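Local coordinates for coenzyme Q-binding protein COQ10 START domain-containing protein (Thermus thermophilus, PDB 2D4R) that is of unknown function but probably binds a lipid or similar hydrophobic ligand, as a putative member of the StAR-related lipid-transfer (START) domain superfamily, at residues Asp69-Glu81 against Asp85-Gly97. Residues are numbered along the deposited sequence; the frame is centred on the assembly and turned at random.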
ATOM      1  N   ASP A  69      -9.330  10.297   2.811  1.00 27.17           N
ATOM      2  CA  ASP A  69     -10.639  10.651   3.305  1.00 34.15           C
ATOM      3  C   ASP A  69     -10.682  10.547   4.838  1.00 38.05           C
ATOM      4  O   ASP A  69     -11.024   9.502   5.400  1.00 36.63           O
ATOM      5  CB  ASP A  69     -11.679   9.735   2.673  1.00 32.07           C
ATOM      6  CG  ASP A  69     -13.082  10.146   3.006  1.00 36.52           C
ATOM      7  OD1 ASP A  69     -13.266  10.869   4.006  1.00 47.32           O
ATOM      8  OD2 ASP A  69     -14.003   9.743   2.274  1.00 45.73           O
ATOM      9  N   ASP A  70     -10.334  11.646   5.501  1.00 41.57           N
ATOM     10  CA  ASP A  70     -10.221  11.685   6.955  1.00 37.48           C
ATOM     11  C   ASP A  70     -11.552  11.379   7.625  1.00 38.87           C
ATOM     12  O   ASP A  70     -11.598  10.692   8.636  1.00 44.51           O
ATOM     13  CB  ASP A  70      -9.731  13.067   7.413  1.00 41.06           C
ATOM     14  CG  ASP A  70      -8.319  13.390   6.931  1.00 50.61           C
ATOM     15  OD1 ASP A  70      -8.119  14.494   6.371  1.00 53.81           O
ATOM     16  OD2 ASP A  70      -7.412  12.549   7.114  1.00 45.94           O
ATOM     17  N   GLU A  71     -12.635  11.894   7.060  1.00 43.14           N
ATOM     18  CA  GLU A  71     -13.970  11.675   7.615  1.00 46.06           C
ATOM     19  C   GLU A  71     -14.314  10.198   7.761  1.00 44.33           C
ATOM     20  O   GLU A  71     -14.702   9.743   8.835  1.00 40.58           O
ATOM     21  CB  GLU A  71     -15.015  12.345   6.725  1.00 51.98           C
ATOM     22  CG  GLU A  71     -15.356  13.742   7.140  1.00 61.80           C
ATOM     23  CD  GLU A  71     -16.653  13.778   7.897  1.00 71.75           C
ATOM     24  OE1 GLU A  71     -17.710  13.624   7.247  1.00 80.67           O
ATOM     25  OE2 GLU A  71     -16.618  13.947   9.133  1.00 71.44           O
ATOM     26  N   ASN A  72     -14.166   9.451   6.672  1.00 45.43           N
ATOM     27  CA  ASN A  72     -14.617   8.068   6.635  1.00 44.16           C
ATOM     28  C   ASN A  72     -13.489   7.044   6.751  1.00 43.90           C
ATOM     29  O   ASN A  72     -13.709   5.852   6.537  1.00 44.96           O
ATOM     30  CB  ASN A  72     -15.409   7.821   5.349  1.00 48.75           C
ATOM     31  CG  ASN A  72     -16.643   8.710   5.243  1.00 54.74           C
ATOM     32  OD1 ASN A  72     -16.839   9.620   6.047  1.00 64.53           O
ATOM     33  ND2 ASN A  72     -17.478   8.445   4.248  1.00 49.60           N
ATOM     34  N   LEU A  73     -12.286   7.505   7.080  1.00 43.10           N
ATOM     35  CA  LEU A  73     -11.143   6.609   7.291  1.00 40.80           C
ATOM     36  C   LEU A  73     -10.877   5.685   6.103  1.00 43.08           C
ATOM     37  O   LEU A  73     -10.732   4.465   6.273  1.00 43.42           O
ATOM     38  CB  LEU A  73     -11.365   5.757   8.539  1.00 31.20           C
ATOM     39  CG  LEU A  73     -11.541   6.491   9.866  1.00 34.72           C
ATOM     40  CD1 LEU A  73     -11.782   5.473  10.981  1.00 39.51           C
ATOM     41  CD2 LEU A  73     -10.316   7.325  10.157  1.00 30.68           C
ATOM     42  N   ARG A  74     -10.837   6.270   4.906  1.00 46.92           N
ATOM     43  CA  ARG A  74     -10.518   5.548   3.674  1.00 44.55           C
ATOM     44  C   ARG A  74      -9.518   6.373   2.866  1.00 45.33           C
ATOM     45  O   ARG A  74      -9.378   7.580   3.070  1.00 45.63           O
ATOM     46  CB  ARG A  74     -11.745   5.342   2.775  1.00 45.75           C
ATOM     47  CG  ARG A  74     -13.077   5.017   3.401  1.00 52.79           C
ATOM     48  CD  ARG A  74     -14.020   4.588   2.267  1.00 60.91           C
ATOM     49  NE  ARG A  74     -15.427   4.585   2.651  1.00 66.96           N
ATOM     50  CZ  ARG A  74     -16.357   5.377   2.123  1.00 66.82           C
ATOM     51  NH1 ARG A  74     -16.040   6.252   1.174  1.00 67.54           N
ATOM     52  NH2 ARG A  74     -17.610   5.293   2.546  1.00 67.74           N
ATOM     53  N   ASN A  75      -8.844   5.715   1.932  1.00 39.91           N
ATOM     54  CA  ASN A  75      -7.959   6.392   1.008  1.00 39.88           C
ATOM     55  C   ASN A  75      -8.136   5.794  -0.387  1.00 42.92           C
ATOM     56  O   ASN A  75      -8.551   4.650  -0.525  1.00 47.03           O
ATOM     57  CB  ASN A  75      -6.523   6.226   1.486  1.00 48.59           C
ATOM     58  CG  ASN A  75      -5.537   6.122   0.350  1.00 60.09           C
ATOM     59  OD1 ASN A  75      -5.142   5.025  -0.043  1.00 66.26           O
ATOM     60  ND2 ASN A  75      -5.130   7.264  -0.186  1.00 68.10           N
ATOM     61  N   ARG A  76      -7.854   6.585  -1.413  1.00 39.43           N
ATOM     62  CA  ARG A  76      -7.773   6.082  -2.779  1.00 38.96           C
ATOM     63  C   ARG A  76      -6.418   6.476  -3.363  1.00 34.07           C
ATOM     64  O   ARG A  76      -5.939   7.581  -3.119  1.00 32.22           O
ATOM     65  CB  ARG A  76      -8.882   6.684  -3.645  1.00 42.40           C
ATOM     66  CG  ARG A  76     -10.095   5.817  -3.811  1.00 57.36           C
ATOM     67  CD  ARG A  76     -11.267   6.615  -4.369  1.00 58.84           C
ATOM     68  NE  ARG A  76     -12.532   6.090  -3.867  1.00 58.65           N
ATOM     69  CZ  ARG A  76     -12.966   4.854  -4.093  1.00 59.55           C
ATOM     70  NH1 ARG A  76     -14.125   4.454  -3.598  1.00 60.84           N
ATOM     71  NH2 ARG A  76     -12.239   4.016  -4.820  1.00 64.63           N
ATOM     72  N   PHE A  77      -5.805   5.580  -4.132  1.00 31.88           N
ATOM     73  CA  PHE A  77      -4.509   5.878  -4.731  1.00 30.29           C
ATOM     74  C   PHE A  77      -4.420   5.425  -6.178  1.00 27.57           C
ATOM     75  O   PHE A  77      -5.125   4.510  -6.596  1.00 34.31           O
ATOM     76  CB  PHE A  77      -3.374   5.248  -3.896  1.00 31.42           C
ATOM     77  CG  PHE A  77      -3.377   3.747  -3.884  1.00 30.98           C
ATOM     78  CD1 PHE A  77      -4.195   3.045  -3.003  1.00 35.47           C
ATOM     79  CD2 PHE A  77      -2.570   3.033  -4.757  1.00 26.84           C
ATOM     80  CE1 PHE A  77      -4.216   1.656  -2.992  1.00 25.70           C
ATOM     81  CE2 PHE A  77      -2.583   1.638  -4.755  1.00 36.85           C
ATOM     82  CZ  PHE A  77      -3.413   0.952  -3.865  1.00 27.56           C
ATOM     83  N   PHE A  78      -3.553   6.076  -6.942  1.00 22.26           N
ATOM     84  CA  PHE A  78      -3.426   5.799  -8.366  1.00 28.75           C
ATOM     85  C   PHE A  78      -2.018   6.232  -8.768  1.00 27.06           C
ATOM     86  O   PHE A  78      -1.527   7.238  -8.274  1.00 30.55           O
ATOM     87  CB  PHE A  78      -4.513   6.597  -9.125  1.00 33.39           C
ATOM     88  CG  PHE A  78      -4.454   6.488 -10.643  1.00 39.23           C
ATOM     89  CD1 PHE A  78      -5.333   5.648 -11.330  1.00 35.13           C
ATOM     90  CD2 PHE A  78      -3.556   7.258 -11.383  1.00 30.87           C
ATOM     91  CE1 PHE A  78      -5.317   5.578 -12.731  1.00 36.36           C
ATOM     92  CE2 PHE A  78      -3.537   7.191 -12.789  1.00 27.32           C
ATOM     93  CZ  PHE A  78      -4.419   6.351 -13.457  1.00 36.71           C
ATOM     94  N   SER A  79      -1.364   5.464  -9.636  1.00 26.96           N
ATOM     95  CA  SER A  79      -0.055   5.854 -10.160  1.00 28.60           C
ATOM     96  C   SER A  79      -0.195   6.468 -11.541  1.00 30.23           C
ATOM     97  O   SER A  79      -0.645   5.808 -12.476  1.00 28.21           O
ATOM     98  CB  SER A  79       0.879   4.650 -10.265  1.00 24.08           C
ATOM     99  OG  SER A  79       2.132   5.077 -10.757  1.00 20.83           O
ATOM    100  N   PRO A  80       0.195   7.743 -11.686  1.00 33.73           N
ATOM    101  CA  PRO A  80       0.116   8.461 -12.963  1.00 30.40           C
ATOM    102  C   PRO A  80       1.354   8.202 -13.824  1.00 33.90           C
ATOM    103  O   PRO A  80       1.350   8.438 -15.037  1.00 32.35           O
ATOM    104  CB  PRO A  80       0.019   9.928 -12.538  1.00 19.82           C
ATOM    105  CG  PRO A  80       0.193   9.940 -11.013  1.00 23.32           C
ATOM    106  CD  PRO A  80       0.757   8.610 -10.639  1.00 24.75           C
ATOM    107  N   GLU A  81       2.422   7.745 -13.178  1.00 31.42           N
ATOM    108  CA  GLU A  81       3.640   7.407 -13.891  1.00 34.47           C
ATOM    109  C   GLU A  81       4.546   6.464 -13.099  1.00 31.74           C
ATOM    110  O   GLU A  81       4.476   6.382 -11.865  1.00 27.51           O
ATOM    111  CB  GLU A  81       4.406   8.679 -14.266  1.00 37.70           C
ATOM    112  CG  GLU A  81       5.155   9.321 -13.119  1.00 40.26           C
ATOM    113  CD  GLU A  81       5.577  10.765 -13.396  1.00 53.78           C
ATOM    114  OE1 GLU A  81       6.751  10.989 -13.762  1.00 43.87           O
ATOM    115  OE2 GLU A  81       4.737  11.682 -13.239  1.00 70.03           O
ATOM    116  N   ASP A  85       1.707   0.162 -15.781  1.00 15.92           N
ATOM    117  CA  ASP A  85       0.751   0.845 -16.637  1.00 23.84           C
ATOM    118  C   ASP A  85      -0.415   1.273 -15.784  1.00 28.04           C
ATOM    119  O   ASP A  85      -1.058   2.293 -16.041  1.00 31.72           O
ATOM    120  CB  ASP A  85       0.249  -0.079 -17.735  1.00 31.69           C
ATOM    121  CG  ASP A  85       1.369  -0.574 -18.629  1.00 42.25           C
ATOM    122  OD1 ASP A  85       1.292  -1.741 -19.058  1.00 55.66           O
ATOM    123  OD2 ASP A  85       2.320   0.197 -18.896  1.00 34.38           O
ATOM    124  N   ARG A  86      -0.683   0.484 -14.756  1.00 27.93           N
ATOM    125  CA  ARG A  86      -1.768   0.780 -13.844  1.00 29.36           C
ATOM    126  C   ARG A  86      -1.396   0.298 -12.448  1.00 32.10           C
ATOM    127  O   ARG A  86      -0.907  -0.822 -12.272  1.00 28.48           O
ATOM    128  CB  ARG A  86      -3.038   0.090 -14.340  1.00 26.98           C
ATOM    129  CG  ARG A  86      -4.291   0.369 -13.548  1.00 37.44           C
ATOM    130  CD  ARG A  86      -5.460  -0.375 -14.183  1.00 38.78           C
ATOM    131  NE  ARG A  86      -6.755   0.076 -13.693  1.00 50.31           N
ATOM    132  CZ  ARG A  86      -7.916  -0.479 -14.023  1.00 51.38           C
ATOM    133  NH1 ARG A  86      -7.952  -1.518 -14.851  1.00 46.13           N
ATOM    134  NH2 ARG A  86      -9.044   0.013 -13.530  1.00 49.71           N
ATOM    135  N   TYR A  87      -1.602   1.165 -11.463  1.00 28.68           N
ATOM    136  CA  TYR A  87      -1.369   0.816 -10.076  1.00 26.26           C
ATOM    137  C   TYR A  87      -2.273   1.654  -9.185  1.00 30.32           C
ATOM    138  O   TYR A  87      -1.990   2.817  -8.903  1.00 27.35           O
ATOM    139  CB  TYR A  87       0.084   1.063  -9.716  1.00 23.35           C
ATOM    140  CG  TYR A  87       0.493   0.502  -8.372  1.00 21.31           C
ATOM    141  CD1 TYR A  87       1.164  -0.722  -8.280  1.00 19.62           C
ATOM    142  CD2 TYR A  87       0.272   1.220  -7.203  1.00 18.42           C
ATOM    143  CE1 TYR A  87       1.613  -1.201  -7.050  1.00 12.54           C
ATOM    144  CE2 TYR A  87       0.710   0.749  -5.966  1.00 21.68           C
ATOM    145  CZ  TYR A  87       1.379  -0.456  -5.891  1.00 23.54           C
ATOM    146  OH  TYR A  87       1.810  -0.909  -4.654  1.00 31.16           O
ATOM    147  N   GLU A  88      -3.363   1.049  -8.731  1.00 28.03           N
ATOM    148  CA  GLU A  88      -4.411   1.802  -8.065  1.00 25.55           C
ATOM    149  C   GLU A  88      -5.254   0.925  -7.142  1.00 29.55           C
ATOM    150  O   GLU A  88      -5.292  -0.312  -7.278  1.00 24.15           O
ATOM    151  CB  GLU A  88      -5.321   2.458  -9.110  1.00 31.32           C
ATOM    152  CG  GLU A  88      -6.129   1.462  -9.929  1.00 30.53           C
ATOM    153  CD  GLU A  88      -6.965   2.124 -11.008  1.00 44.09           C
ATOM    154  OE1 GLU A  88      -6.651   1.926 -12.196  1.00 52.70           O
ATOM    155  OE2 GLU A  88      -7.933   2.843 -10.678  1.00 43.54           O
ATOM    156  N   GLY A  89      -5.946   1.575  -6.211  1.00 22.54           N
ATOM    157  CA  GLY A  89      -6.746   0.823  -5.276  1.00 25.04           C
ATOM    158  C   GLY A  89      -7.201   1.641  -4.090  1.00 26.42           C
ATOM    159  O   GLY A  89      -7.271   2.864  -4.139  1.00 32.76           O
ATOM    160  N   THR A  90      -7.512   0.965  -3.003  1.00 27.20           N
ATOM    161  CA  THR A  90      -8.024   1.658  -1.840  1.00 29.78           C
ATOM    162  C   THR A  90      -7.453   1.003  -0.602  1.00 27.68           C
ATOM    163  O   THR A  90      -7.205  -0.195  -0.595  1.00 32.36           O
ATOM    164  CB  THR A  90      -9.554   1.577  -1.777  1.00 24.45           C
ATOM    165  OG1 THR A  90      -9.931   0.209  -1.626  1.00 23.70           O
ATOM    166  CG2 THR A  90     -10.184   2.150  -3.055  1.00 15.08           C
ATOM    167  N   TRP A  91      -7.211   1.813   0.424  1.00 31.72           N
ATOM    168  CA  TRP A  91      -7.073   1.332   1.797  1.00 30.75           C
ATOM    169  C   TRP A  91      -8.349   1.747   2.549  1.00 33.27           C
ATOM    170  O   TRP A  91      -8.730   2.924   2.543  1.00 34.56           O
ATOM    171  CB  TRP A  91      -5.868   1.974   2.497  1.00 26.84           C
ATOM    172  CG  TRP A  91      -4.515   1.704   1.864  1.00 30.02           C
ATOM    173  CD1 TRP A  91      -4.120   2.019   0.593  1.00 22.21           C
ATOM    174  CD2 TRP A  91      -3.357   1.158   2.515  1.00 28.04           C
ATOM    175  NE1 TRP A  91      -2.796   1.716   0.419  1.00 25.05           N
ATOM    176  CE2 TRP A  91      -2.300   1.188   1.580  1.00 28.97           C
ATOM    177  CE3 TRP A  91      -3.111   0.650   3.797  1.00 32.27           C
ATOM    178  CZ2 TRP A  91      -1.015   0.739   1.885  1.00 26.34           C
ATOM    179  CZ3 TRP A  91      -1.831   0.200   4.102  1.00 32.93           C
ATOM    180  CH2 TRP A  91      -0.798   0.250   3.147  1.00 30.50           C
ATOM    181  N   VAL A  92      -9.014   0.791   3.185  1.00 27.86           N
ATOM    182  CA  VAL A  92     -10.152   1.123   4.038  1.00 33.45           C
ATOM    183  C   VAL A  92      -9.974   0.521   5.426  1.00 33.04           C
ATOM    184  O   VAL A  92      -9.384  -0.550   5.588  1.00 28.45           O
ATOM    185  CB  VAL A  92     -11.508   0.621   3.434  1.00 40.06           C
ATOM    186  CG1 VAL A  92     -11.764   1.313   2.082  1.00 27.83           C
ATOM    187  CG2 VAL A  92     -11.495  -0.924   3.280  1.00 29.01           C
ATOM    188  N   PHE A  93     -10.476   1.231   6.427  1.00 34.02           N
ATOM    189  CA  PHE A  93     -10.239   0.859   7.805  1.00 35.74           C
ATOM    190  C   PHE A  93     -11.580   0.700   8.491  1.00 34.80           C
ATOM    191  O   PHE A  93     -12.292   1.666   8.754  1.00 38.28           O
ATOM    192  CB  PHE A  93      -9.375   1.925   8.484  1.00 32.01           C
ATOM    193  CG  PHE A  93      -8.077   2.188   7.762  1.00 34.43           C
ATOM    194  CD1 PHE A  93      -8.070   2.861   6.540  1.00 22.41           C
ATOM    195  CD2 PHE A  93      -6.866   1.741   8.285  1.00 24.36           C
ATOM    196  CE1 PHE A  93      -6.883   3.076   5.853  1.00 32.71           C
ATOM    197  CE2 PHE A  93      -5.676   1.952   7.605  1.00 30.96           C
ATOM    198  CZ  PHE A  93      -5.682   2.622   6.382  1.00 23.56           C
ATOM    199  N   LEU A  94     -11.923  -0.548   8.765  1.00 41.74           N
ATOM    200  CA  LEU A  94     -13.256  -0.884   9.234  1.00 45.77           C
ATOM    201  C   LEU A  94     -13.239  -1.262  10.710  1.00 45.53           C
ATOM    202  O   LEU A  94     -12.283  -1.882  11.187  1.00 44.76           O
ATOM    203  CB  LEU A  94     -13.802  -2.059   8.425  1.00 42.45           C
ATOM    204  CG  LEU A  94     -13.717  -1.955   6.899  1.00 49.60           C
ATOM    205  CD1 LEU A  94     -14.069  -3.313   6.280  1.00 52.49           C
ATOM    206  CD2 LEU A  94     -14.658  -0.867   6.401  1.00 36.44           C
ATOM    207  N   PRO A  95     -14.302  -0.904  11.449  1.00 47.32           N
ATOM    208  CA  PRO A  95     -14.347  -1.245  12.873  1.00 49.99           C
ATOM    209  C   PRO A  95     -14.561  -2.738  13.030  1.00 48.98           C
ATOM    210  O   PRO A  95     -15.471  -3.301  12.431  1.00 55.31           O
ATOM    211  CB  PRO A  95     -15.524  -0.428  13.404  1.00 48.36           C
ATOM    212  CG  PRO A  95     -16.388  -0.209  12.220  1.00 50.46           C
ATOM    213  CD  PRO A  95     -15.465  -0.097  11.041  1.00 51.53           C
ATOM    214  N   GLU A  96     -13.696  -3.373  13.812  1.00 50.88           N
ATOM    215  CA  GLU A  96     -13.855  -4.771  14.185  1.00 52.77           C
ATOM    216  C   GLU A  96     -13.459  -4.926  15.655  1.00 56.25           C
ATOM    217  O   GLU A  96     -12.325  -5.282  15.967  1.00 55.39           O
ATOM    218  CB  GLU A  96     -12.969  -5.649  13.309  1.00 50.52           C
ATOM    219  CG  GLU A  96     -13.103  -7.140  13.580  1.00 39.94           C
ATOM    220  CD  GLU A  96     -12.568  -7.970  12.434  1.00 41.92           C
ATOM    221  OE1 GLU A  96     -11.544  -8.651  12.629  1.00 42.15           O
ATOM    222  OE2 GLU A  96     -13.169  -7.936  11.334  1.00 40.95           O
ATOM    223  N   GLY A  97     -14.402  -4.648  16.552  1.00 59.86           N
ATOM    224  CA  GLY A  97     -14.078  -4.571  17.967  1.00 60.94           C
ATOM    225  C   GLY A  97     -13.432  -3.237  18.285  1.00 62.19           C
ATOM    226  O   GLY A  97     -13.592  -2.280  17.531  1.00 65.38           O
TER
HETATM  227  O   HOH W   1      -2.403   3.658 -11.990  1.00 33.77           O
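Phe77 lies across Gly89 in the antiparallel beta hairpin of strands 74-79 and 86-95, central strands of the sheet that curves round the long helix 120-144 in this START-like fold. With CG between the backbone N and the carbonyl carbon (chi1 66°), the ring folds over the neighbouring strand, and Gly89 N sits 3.5 Å above its plane, over the centre. Gly89 has no CB to collide with Phe77 CZ, and the backbones of the two residues exchange a pair of hydrogen bonds, the straighter running from Phe77 N to Gly89 O (3.1 Å). Tyr87 and Trp91 flank the ring: Phe77 CE2 meets Tyr87 CE2 at 3.6 Å, and Phe77 CE1 approaches Trp91 CD1 equally closely, both obliquely. Cutting Phe77 back to an alanine is likely to open a gap between the tyrosine and the indole and strip the ring from the Gly89 backbone. Trp91 continues inward onto Leu134 and Leu138 of the helix, while Asn75 runs alongside it, amide and indole planes 65° apart, with OD1 3.2 Å from Trp91 CD1. On the other face of the sheet Phe78 and Glu88 point the same way, Glu88 OE2 reaching the ring edge 3.9 Å from Phe78 CD1, planes 79° apart. At the loop end, Leu73 O accepts from Phe93 N and meets the edge of the Phe93 ring at CD1, 3.1 Å away.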